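Long-range contacts in hypothetical protein yiiX (PDB 2IF6), which is probably a lipid-binding hydrolase of the permuted papain-like amidase (YaeF/YiiX, C92) family, though its precise function is not established: residues Asp9-Ser15 with Tyr31-Leu37; Tyr70-Glu76 with Gln173-Lys179; Ala91-Leu95 with Lys118-Asn122. Residue numbers count along the deposited sequence, not the author numbering.

Interaction 1: residues Asp9-Ser15 with Tyr31-Leu37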
loop_
_atom_site.group_PDB
_atom_site.type_symbol
_atom_site.label_atom_id
_atom_site.label_comp_id
_atom_site.label_asym_id
_atom_site.label_seq_id
_atom_site.Cartn_x
_atom_site.Cartn_y
_atom_site.Cartn_z
ATOM N N ASP A 9 1.222 10.409 -5.484
ATOM C CA ASP A 9 1.900 10.405 -4.176
ATOM C C ASP A 9 1.450 9.155 -3.421
ATOM O O ASP A 9 0.252 8.804 -3.442
ATOM C CB ASP A 9 1.558 11.648 -3.311
ATOM C CG ASP A 9 2.105 12.931 -3.877
ATOM O OD1 ASP A 9 2.888 12.898 -4.893
ATOM O OD2 ASP A 9 1.737 13.984 -3.308
ATOM N N ILE A 10 2.391 8.459 -2.817
ATOM C CA ILE A 10 2.047 7.214 -2.132
ATOM C C ILE A 10 2.058 7.507 -0.656
ATOM O O ILE A 10 3.044 8.023 -0.140
ATOM C CB ILE A 10 3.031 6.082 -2.489
ATOM C CG1 ILE A 10 3.117 5.941 -4.031
ATOM C CG2 ILE A 10 2.572 4.759 -1.834
ATOM C CD1 ILE A 10 4.276 5.011 -4.543
ATOM N N ILE A 11 0.969 7.159 0.025
ATOM C CA ILE A 11 0.797 7.558 1.408
ATOM C C ILE A 11 0.719 6.308 2.300
ATOM O O ILE A 11 0.143 5.304 1.882
ATOM C CB ILE A 11 -0.451 8.494 1.555
ATOM C CG1 ILE A 11 -0.542 9.076 2.981
ATOM C CG2 ILE A 11 -1.726 7.805 1.087
ATOM C CD1 ILE A 11 -1.421 10.289 3.127
ATOM N N PHE A 12 1.273 6.386 3.517
ATOM C CA PHE A 12 1.419 5.202 4.382
ATOM C C PHE A 12 0.880 5.579 5.765
ATOM O O PHE A 12 0.976 6.744 6.178
ATOM C CB PHE A 12 2.903 4.808 4.494
ATOM C CG PHE A 12 3.565 4.472 3.166
ATOM C CD1 PHE A 12 3.749 3.159 2.801
ATOM C CD2 PHE A 12 4.020 5.478 2.298
ATOM C CE1 PHE A 12 4.336 2.835 1.572
ATOM C CE2 PHE A 12 4.634 5.122 1.038
ATOM C CZ PHE A 12 4.800 3.830 0.739
ATOM N N GLN A 13 0.319 4.598 6.470
ATOM C CA GLN A 13 -0.197 4.817 7.794
ATOM C C GLN A 13 -0.130 3.499 8.564
ATOM O O GLN A 13 0.166 2.447 7.989
ATOM C CB GLN A 13 -1.656 5.325 7.720
ATOM C CG GLN A 13 -2.658 4.251 7.265
ATOM C CD GLN A 13 -4.103 4.716 7.154
ATOM O OE1 GLN A 13 -4.955 3.889 6.884
ATOM N NE2 GLN A 13 -4.392 6.010 7.374
ATOM N N ILE A 14 -0.462 3.589 9.845
ATOM C CA ILE A 14 -0.633 2.430 10.706
ATOM C C ILE A 14 -2.112 2.089 10.719
ATOM O O ILE A 14 -2.949 2.851 11.256
ATOM C CB ILE A 14 -0.231 2.735 12.174
ATOM C CG1 ILE A 14 1.185 3.319 12.277
ATOM C CG2 ILE A 14 -0.366 1.470 13.029
ATOM C CD1 ILE A 14 1.471 3.835 13.688
ATOM N N SER A 15 -2.438 0.954 10.122
ATOM C CA SER A 15 -3.797 0.407 10.157
ATOM C C SER A 15 -4.261 0.129 11.618
ATOM O O SER A 15 -3.448 -0.252 12.474
ATOM C CB SER A 15 -3.835 -0.891 9.351
ATOM O OG SER A 15 -5.057 -1.570 9.557
ATOM N N TYR A 31 4.668 0.609 8.776
ATOM C CA TYR A 31 3.566 0.869 7.844
ATOM C C TYR A 31 2.755 -0.391 7.667
ATOM O O TYR A 31 3.302 -1.441 7.305
ATOM C CB TYR A 31 4.081 1.330 6.456
ATOM C CG TYR A 31 5.134 2.378 6.607
ATOM C CD1 TYR A 31 4.925 3.449 7.458
ATOM C CD2 TYR A 31 6.376 2.263 5.962
ATOM C CE1 TYR A 31 5.907 4.405 7.679
ATOM C CE2 TYR A 31 7.356 3.220 6.179
ATOM C CZ TYR A 31 7.090 4.279 7.043
ATOM O OH TYR A 31 8.013 5.240 7.270
ATOM N N SER A 32 1.460 -0.288 7.889
ATOM C CA SER A 32 0.614 -1.437 7.671
ATOM C C SER A 32 -0.554 -1.180 6.719
ATOM O O SER A 32 -1.403 -2.077 6.514
ATOM C CB SER A 32 0.163 -2.003 9.032
ATOM O OG SER A 32 -0.586 -1.041 9.743
ATOM N N HIS A 33 -0.614 0.030 6.141
ATOM C CA HIS A 33 -1.572 0.306 5.068
ATOM C C HIS A 33 -1.006 1.367 4.141
ATOM O O HIS A 33 -0.226 2.199 4.586
ATOM C CB HIS A 33 -2.911 0.777 5.633
ATOM C CG HIS A 33 -3.998 0.883 4.604
ATOM N ND1 HIS A 33 -4.255 -0.117 3.684
ATOM C CD2 HIS A 33 -4.891 1.875 4.350
ATOM C CE1 HIS A 33 -5.271 0.255 2.913
ATOM N NE2 HIS A 33 -5.667 1.462 3.289
ATOM N N THR A 34 -1.353 1.305 2.856
ATOM C CA THR A 34 -0.854 2.294 1.879
ATOM C C THR A 34 -1.956 2.584 0.852
ATOM O O THR A 34 -2.882 1.774 0.668
ATOM C CB THR A 34 0.476 1.812 1.225
ATOM O OG1 THR A 34 1.058 2.842 0.417
ATOM C CG2 THR A 34 0.251 0.604 0.374
ATOM N N GLY A 35 -1.904 3.761 0.250
ATOM C CA GLY A 35 -2.777 4.070 -0.888
ATOM C C GLY A 35 -2.061 5.090 -1.757
ATOM O O GLY A 35 -0.925 5.518 -1.426
ATOM N N MET A 36 -2.701 5.477 -2.857
ATOM C CA MET A 36 -2.070 6.415 -3.801
ATOM C C MET A 36 -3.007 7.575 -3.993
ATOM O O MET A 36 -4.233 7.377 -4.190
ATOM C CB MET A 36 -1.792 5.728 -5.151
ATOM C CG MET A 36 -1.122 6.613 -6.312
ATOM S SD MET A 36 -1.134 5.717 -7.892
ATOM C CE MET A 36 -2.831 6.049 -8.493
ATOM N N LEU A 37 -2.451 8.778 -3.937
ATOM C CA LEU A 37 -3.237 10.005 -4.109
ATOM C C LEU A 37 -3.754 10.057 -5.557
ATOM O O LEU A 37 -3.021 9.715 -6.488
ATOM C CB LEU A 37 -2.402 11.249 -3.800
ATOM C CG LEU A 37 -2.311 11.813 -2.364
ATOM C CD1 LEU A 37 -3.622 12.434 -1.967
ATOM C CD2 LEU A 37 -1.865 10.735 -1.368
#
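Strands 10-13 and 33-37 are antiparallel neighbours in the central sheet of this permuted papain-like fold. Ile11 pairs with Gly35, and Gln13 with His33, as hydrogen-bonded pairs. A classic beta bulge ends the pairing: Ser32 N and His33 N both donate to Gln13 O, at 3.0 and 3.1 Å.

Side chains alternate between the two faces. Ile10, Phe12, Thr34 and Met36 share one face. Ile10 and Met36 pack there on Tyr120 of helix 112-124. Phe12 is an m rotamer and meets Phe169 edge-to-face. Tyr31 is also m. Phe12 CB makes an off-centre CH-pi contact with its ring, 4.2 Å from the centroid and 3.8 Å from Tyr31 CD1; the two rings meet obliquely. Thr34 is t, which places its OG1 over one face of the Phe12 ring, 3.5 Å from Phe12 CE1. The same OG1 donates to Ile11 O at 3.0 Å. The hydroxyl is thus satisfied by the backbone of the partner strand.

Ile11, Gln13 and His33 lie on the other face. Ile11 is tt, and its CG2 touches Leu37 CD2 at 3.8 Å. Gly35 lies opposite Ile11 and adds no side chain. Gln13 is p at chi1 and then extended. This brings its OE1 to the edge of the His33 ring, 3.2 Å from His33 CD2, while its NE2 bonds Trp61 O. His33 is t and hydrogen-bonds Glu48 through NE2. It also touches Cys112, consistent with a Cys-His-Glu triad as in papain-like enzymes. Within the bulge, Ser32 is p, and its OG accepts Ser15 N at 2.7 Å.

Interaction 2: residues Tyr70-Glu76 with Gln173-Lys179; sequences YVVRRVE and QLTTVAK
Both segments are extended except at Gln173 (phi/psi -69/-15°) and Val177, and run antiparallel. The axes of strands 70-75 and 174-179 approach to 4.4 Å, with 134° between their directions. Val71, Arg73, Thr176 and Lys179 lie on one face, Val72, Arg74, Thr175 and Ala178 on the other. Begin at Gln173, whose O accepts Glu76 N at 2.8 Å. Water 2 bridges Gln173 O and Glu76 O, 3.3 Å from each. Leu174 (mt) forms a non-hydrogen-bonded pair with Val75, CA-CA 4.5 Å. Its CD1 lies 3.7 Å from Arg73 CB. Thr175 faces Arg74 as a hydrogen-bonded pair: Arg74 N to Thr175 O and Thr175 N to Arg74 O are both 2.9 Å. Thr176 (m) pairs with Arg73, CA-CA 4.4 Å. Arg73 has chi1 and chi2 both m and chi3 near -91°, which brings NH1 to Thr176 OG1, its acceptor at 2.9 Å. Its NH2 bonds Phe169 O.

At Val177 (-118/-9°) the register slips by one. Val177 N donates to Val72 O at 2.9 Å, and Val177 CG2 packs 3.5 Å from Val72 CG1. Ala178 O accepts Val72 N at 2.8 Å, and its CB lies 3.7 Å from Val72 CG2. Lys179 pairs with Val71, CA-CA 4.3 Å. Val177 and Ala178 thus both face Val72, a classic beta bulge in the outermost strand of an antiparallel sheet.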
loop_
_atom_site.group_PDB
_atom_site.type_symbol
_atom_site.label_atom_id
_atom_site.label_comp_id
_atom_site.label_asym_id
_atom_site.label_seq_id
_atom_site.Cartn_x
_atom_site.Cartn_y
_atom_site.Cartn_z
ATOM N N TYR A 70 1.008 9.779 9.334
ATOM C CA TYR A 70 1.153 9.407 7.931
ATOM C C TYR A 70 2.472 9.956 7.403
ATOM O O TYR A 70 3.058 10.907 7.967
ATOM C CB TYR A 70 -0.058 9.889 7.067
ATOM C CG TYR A 70 -0.127 11.392 6.854
ATOM C CD1 TYR A 70 0.483 11.995 5.746
ATOM C CD2 TYR A 70 -0.795 12.219 7.777
ATOM C CE1 TYR A 70 0.434 13.376 5.566
ATOM C CE2 TYR A 70 -0.870 13.603 7.606
ATOM C CZ TYR A 70 -0.244 14.178 6.504
ATOM O OH TYR A 70 -0.311 15.547 6.341
ATOM N N VAL A 71 2.928 9.351 6.320
ATOM C CA VAL A 71 4.107 9.840 5.592
ATOM C C VAL A 71 3.783 9.650 4.133
ATOM O O VAL A 71 3.049 8.701 3.767
ATOM C CB VAL A 71 5.394 9.072 5.977
ATOM C CG1 VAL A 71 5.223 7.582 5.788
ATOM C CG2 VAL A 71 6.611 9.580 5.159
ATOM N N VAL A 72 4.292 10.556 3.296
ATOM C CA VAL A 72 3.982 10.541 1.875
ATOM C C VAL A 72 5.265 10.448 1.075
ATOM O O VAL A 72 6.187 11.218 1.319
ATOM C CB VAL A 72 3.231 11.835 1.459
ATOM C CG1 VAL A 72 2.912 11.777 -0.016
ATOM C CG2 VAL A 72 1.910 11.989 2.276
ATOM N N ARG A 73 5.316 9.530 0.106
ATOM C CA ARG A 73 6.464 9.435 -0.796
ATOM C C ARG A 73 6.052 9.863 -2.206
ATOM O O ARG A 73 4.898 9.683 -2.613
ATOM C CB ARG A 73 6.992 8.005 -0.831
ATOM C CG ARG A 73 7.415 7.500 0.549
ATOM C CD ARG A 73 8.836 7.934 0.867
ATOM N NE ARG A 73 9.830 6.956 0.458
ATOM C CZ ARG A 73 11.130 7.097 0.698
ATOM N NH1 ARG A 73 11.581 8.177 1.349
ATOM N NH2 ARG A 73 11.983 6.167 0.276
ATOM N N ARG A 74 6.984 10.436 -2.944
ATOM C CA ARG A 74 6.717 10.836 -4.331
ATOM C C ARG A 74 7.907 10.528 -5.205
ATOM O O ARG A 74 9.053 10.586 -4.745
ATOM C CB ARG A 74 6.433 12.363 -4.367
ATOM C CG ARG A 74 6.363 12.953 -5.808
ATOM C CD ARG A 74 6.096 14.474 -5.805
ATOM N NE ARG A 74 4.895 14.799 -5.027
ATOM C CZ ARG A 74 4.605 16.008 -4.557
ATOM N NH1 ARG A 74 5.431 17.035 -4.833
ATOM N NH2 ARG A 74 3.476 16.200 -3.862
ATOM N N VAL A 75 7.673 10.266 -6.497
ATOM C CA VAL A 75 8.820 10.042 -7.348
ATOM C C VAL A 75 9.685 11.301 -7.328
ATOM O O VAL A 75 9.172 12.401 -7.486
ATOM C CB VAL A 75 8.389 9.663 -8.787
ATOM C CG1 VAL A 75 9.599 9.724 -9.730
ATOM C CG2 VAL A 75 7.707 8.259 -8.766
ATOM N N GLU A 76 10.990 11.127 -7.136
ATOM C CA GLU A 76 11.893 12.249 -6.935
ATOM C C GLU A 76 11.934 13.136 -8.186
ATOM O O GLU A 76 12.086 12.625 -9.334
ATOM C CB GLU A 76 13.306 11.774 -6.563
ATOM C CG GLU A 76 14.030 12.870 -5.755
ATOM C CD GLU A 76 15.461 12.557 -5.477
ATOM O OE1 GLU A 76 15.882 11.412 -5.733
ATOM O OE2 GLU A 76 16.159 13.446 -4.956
ATOM N N GLN A 173 13.089 5.085 -6.469
ATOM C CA GLN A 173 12.590 6.293 -7.158
ATOM C C GLN A 173 12.085 7.374 -6.193
ATOM O O GLN A 173 11.973 8.549 -6.590
ATOM C CB GLN A 173 11.513 5.922 -8.198
ATOM C CG GLN A 173 11.942 4.833 -9.174
ATOM C CD GLN A 173 11.528 3.424 -8.732
ATOM O OE1 GLN A 173 11.505 3.114 -7.535
ATOM N NE2 GLN A 173 11.225 2.562 -9.701
ATOM N N LEU A 174 11.859 7.011 -4.925
ATOM C CA LEU A 174 10.981 7.793 -4.076
ATOM C C LEU A 174 11.715 8.725 -3.156
ATOM O O LEU A 174 12.819 8.422 -2.739
ATOM C CB LEU A 174 10.031 6.868 -3.291
ATOM C CG LEU A 174 9.065 5.961 -4.028
ATOM C CD1 LEU A 174 8.178 5.246 -3.015
ATOM C CD2 LEU A 174 8.262 6.746 -5.026
ATOM N N THR A 175 11.115 9.866 -2.873
ATOM C CA THR A 175 11.615 10.738 -1.841
ATOM C C THR A 175 10.439 11.093 -0.932
ATOM O O THR A 175 9.295 11.050 -1.387
ATOM C CB THR A 175 12.217 12.053 -2.489
ATOM O OG1 THR A 175 12.873 12.805 -1.484
ATOM C CG2 THR A 175 11.133 12.940 -3.109
ATOM N N THR A 176 10.695 11.509 0.299
ATOM C CA THR A 176 9.594 11.882 1.178
ATOM C C THR A 176 9.167 13.345 0.987
ATOM O O THR A 176 10.002 14.248 1.073
ATOM C CB THR A 176 9.985 11.706 2.639
ATOM O OG1 THR A 176 10.377 10.359 2.889
ATOM C CG2 THR A 176 8.851 12.126 3.545
ATOM N N VAL A 177 7.872 13.580 0.801
ATOM C CA VAL A 177 7.344 14.936 0.531
ATOM C C VAL A 177 6.374 15.416 1.636
ATOM O O VAL A 177 5.970 16.579 1.655
ATOM C CB VAL A 177 6.663 15.023 -0.856
ATOM C CG1 VAL A 177 7.680 14.756 -1.986
ATOM C CG2 VAL A 177 5.453 14.075 -0.937
ATOM N N ALA A 178 6.005 14.522 2.564
ATOM C CA ALA A 178 5.165 14.932 3.701
ATOM C C ALA A 178 5.327 13.946 4.816
ATOM O O ALA A 178 5.477 12.744 4.562
ATOM C CB ALA A 178 3.723 15.014 3.318
ATOM N N LYS A 179 5.314 14.441 6.053
ATOM C CA LYS A 179 5.477 13.550 7.180
ATOM C C LYS A 179 4.838 14.143 8.370
ATOM O O LYS A 179 5.248 15.225 8.824
ATOM C CB LYS A 179 6.942 13.301 7.491
ATOM C CG LYS A 179 7.160 11.901 7.949
ATOM C CD LYS A 179 8.259 11.794 8.939
ATOM C CE LYS A 179 9.553 12.291 8.391
ATOM N NZ LYS A 179 10.420 12.379 9.574
HETATM O O HOH W 1 14.683 8.151 0.069
HETATM O O HOH W 2 13.330 9.596 -9.380
#

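Interaction 3: residues Ala91-Leu95 with Lys118-Asn122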
loop_
_atom_site.group_PDB
_atom_site.type_symbol
_atom_site.label_atom_id
_atom_site.label_comp_id
_atom_site.label_asym_id
_atom_site.label_seq_id
_atom_site.Cartn_x
_atom_site.Cartn_y
_atom_site.Cartn_z
ATOM N N ALA A 91 -5.541 3.286 -12.577
ATOM C CA ALA A 91 -6.166 3.008 -11.287
ATOM C C ALA A 91 -7.621 2.579 -11.503
ATOM O O ALA A 91 -8.137 1.732 -10.766
ATOM C CB ALA A 91 -6.099 4.200 -10.379
ATOM N N LYS A 92 -8.271 3.166 -12.511
ATOM C CA LYS A 92 -9.695 2.898 -12.768
ATOM C C LYS A 92 -9.996 1.431 -13.044
ATOM O O LYS A 92 -11.073 0.969 -12.744
ATOM C CB LYS A 92 -10.207 3.732 -13.944
ATOM C CG LYS A 92 -10.309 5.205 -13.645
ATOM C CD LYS A 92 -10.856 5.962 -14.864
ATOM C CE LYS A 92 -11.004 7.446 -14.518
ATOM N NZ LYS A 92 -11.397 8.312 -15.694
ATOM N N ARG A 93 -9.039 0.710 -13.605
ATOM C CA ARG A 93 -9.215 -0.693 -13.993
ATOM C C ARG A 93 -9.340 -1.635 -12.795
ATOM O O ARG A 93 -9.803 -2.750 -12.947
ATOM C CB ARG A 93 -8.065 -1.154 -14.902
ATOM C CG ARG A 93 -7.813 -0.244 -16.129
ATOM C CD ARG A 93 -6.549 -0.640 -16.904
ATOM N NE ARG A 93 -6.487 -2.072 -17.194
ATOM C CZ ARG A 93 -5.372 -2.803 -17.099
ATOM N NH1 ARG A 93 -4.218 -2.237 -16.724
ATOM N NH2 ARG A 93 -5.402 -4.109 -17.370
ATOM N N TYR A 94 -8.940 -1.181 -11.604
ATOM C CA TYR A 94 -8.944 -2.023 -10.391
ATOM C C TYR A 94 -10.100 -1.686 -9.437
ATOM O O TYR A 94 -10.312 -2.390 -8.440
ATOM C CB TYR A 94 -7.601 -1.877 -9.641
ATOM C CG TYR A 94 -6.409 -2.333 -10.464
ATOM C CD1 TYR A 94 -5.928 -3.632 -10.362
ATOM C CD2 TYR A 94 -5.777 -1.464 -11.347
ATOM C CE1 TYR A 94 -4.823 -4.054 -11.130
ATOM C CE2 TYR A 94 -4.705 -1.879 -12.139
ATOM C CZ TYR A 94 -4.232 -3.165 -12.024
ATOM O OH TYR A 94 -3.162 -3.564 -12.799
ATOM N N LEU A 95 -10.846 -0.616 -9.730
ATOM C CA LEU A 95 -11.910 -0.196 -8.839
ATOM C C LEU A 95 -12.938 -1.303 -8.676
ATOM O O LEU A 95 -13.273 -2.010 -9.645
ATOM C CB LEU A 95 -12.615 1.067 -9.362
ATOM C CG LEU A 95 -11.805 2.349 -9.286
ATOM C CD1 LEU A 95 -12.394 3.437 -10.161
ATOM C CD2 LEU A 95 -11.658 2.855 -7.791
ATOM N N LYS A 118 0.940 -2.482 -8.668
ATOM C CA LYS A 118 0.430 -2.875 -9.992
ATOM C C LYS A 118 0.032 -1.677 -10.862
ATOM O O LYS A 118 0.230 -1.682 -12.090
ATOM C CB LYS A 118 -0.699 -3.889 -9.891
ATOM C CG LYS A 118 -0.192 -5.288 -9.586
ATOM C CD LYS A 118 -1.316 -6.253 -9.324
ATOM C CE LYS A 118 -0.754 -7.695 -9.168
ATOM N NZ LYS A 118 -1.784 -8.729 -8.909
ATOM N N VAL A 119 -0.476 -0.627 -10.235
ATOM C CA VAL A 119 -0.848 0.580 -10.979
ATOM C C VAL A 119 0.412 1.266 -11.554
ATOM O O VAL A 119 0.448 1.628 -12.729
ATOM C CB VAL A 119 -1.717 1.544 -10.133
ATOM C CG1 VAL A 119 -1.786 2.930 -10.821
ATOM C CG2 VAL A 119 -3.151 0.939 -9.917
ATOM N N TYR A 120 1.465 1.393 -10.751
ATOM C CA TYR A 120 2.689 2.052 -11.231
ATOM C C TYR A 120 3.306 1.251 -12.357
ATOM O O TYR A 120 3.830 1.813 -13.334
ATOM C CB TYR A 120 3.707 2.240 -10.102
ATOM C CG TYR A 120 3.683 3.640 -9.549
ATOM C CD1 TYR A 120 2.762 4.015 -8.569
ATOM C CD2 TYR A 120 4.536 4.611 -10.050
ATOM C CE1 TYR A 120 2.740 5.331 -8.076
ATOM C CE2 TYR A 120 4.504 5.922 -9.591
ATOM C CZ TYR A 120 3.604 6.276 -8.596
ATOM O OH TYR A 120 3.614 7.561 -8.112
ATOM N N GLN A 121 3.246 -0.063 -12.212
ATOM C CA GLN A 121 3.905 -0.939 -13.166
ATOM C C GLN A 121 3.142 -0.856 -14.472
ATOM O O GLN A 121 3.727 -0.708 -15.529
ATOM C CB GLN A 121 3.970 -2.369 -12.621
ATOM C CG GLN A 121 3.926 -3.525 -13.682
ATOM C CD GLN A 121 5.090 -3.527 -14.642
ATOM O OE1 GLN A 121 4.950 -3.950 -15.808
ATOM N NE2 GLN A 121 6.245 -3.063 -14.181
ATOM N N ASN A 122 1.821 -0.937 -14.393
ATOM C CA ASN A 122 1.028 -0.976 -15.607
ATOM C C ASN A 122 0.864 0.370 -16.298
ATOM O O ASN A 122 0.774 0.423 -17.515
ATOM C CB ASN A 122 -0.301 -1.678 -15.360
ATOM C CG ASN A 122 -0.124 -3.190 -15.259
ATOM O OD1 ASN A 122 0.301 -3.834 -16.225
ATOM N ND2 ASN A 122 -0.377 -3.751 -14.083
#
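The Tyr94 ring meets Val119, with Tyr94 CD2 3.8 Å from Val119 CG2. Its side chain is an m rotamer that carries the ring from residues 91-95 across to helix 112-124. The phenol end lies between Lys118 and Asn122, one helical turn apart. Tyr94 OH lies 3.8 Å from Lys118 CB and 3.1 Å from Asn122 ND2, which sits at the ring edge.

Val119 is t, and it also touches Ala91. Its CG2 lies 3.9 Å from Ala91 CA and 4.4 Å from Ala91 CB. A single methyl group therefore meets both Ala91 and Tyr94. The turn of the chain helps to bring these two together, since Tyr94 N donates to Ala91 O at 3.1 Å. Phe47 of strand 43-49 touches Ala91, Tyr94 and Val119, so this contact packs on the central sheet.

Nearer the surface, Asn122 is held by its own helix: its ND2 donates to Lys118 O at 2.9 Å. Arg93 only brushes it, with Arg93 NH1 4.2 Å from Asn122 CB. Lys118 offers just its aliphatic base here; its NZ forms salt bridges with Glu114 and Asp107. This small interface of 235 Å² therefore rests chiefly on apolar fit around Val119 CG2, with the polar ends of Tyr94, Asn122 and Arg93 beside it.

Overall arrangement
Interactions 1 and 2 share one sheet, in which strand 10-13 lies beside strand 70-75. Their centres are about 11 Å apart. Ile10 O and Arg73 N, 2.7 Å apart, probably hydrogen-bond, and Asp9 OD1 forms a salt bridge with Arg74 NE at 2.8 Å. Interaction 3 lies about 16 Å from interaction 1 and 19 Å from interaction 2, centre to centre. Met36 CE reaches it, 4.0 Å from Val119 CG1 and 4.2 Å from Ala91 CB. Tyr120, on the helix of interaction 3, touches both other contacts: its CE1 is 3.9 Å from Ile10 CD1, its CE2 4.0 Å from Val75 CG2. The probable Cys-His-Glu site combines His33 of interaction 1 with Glu48 and with Cys112, which starts that helix.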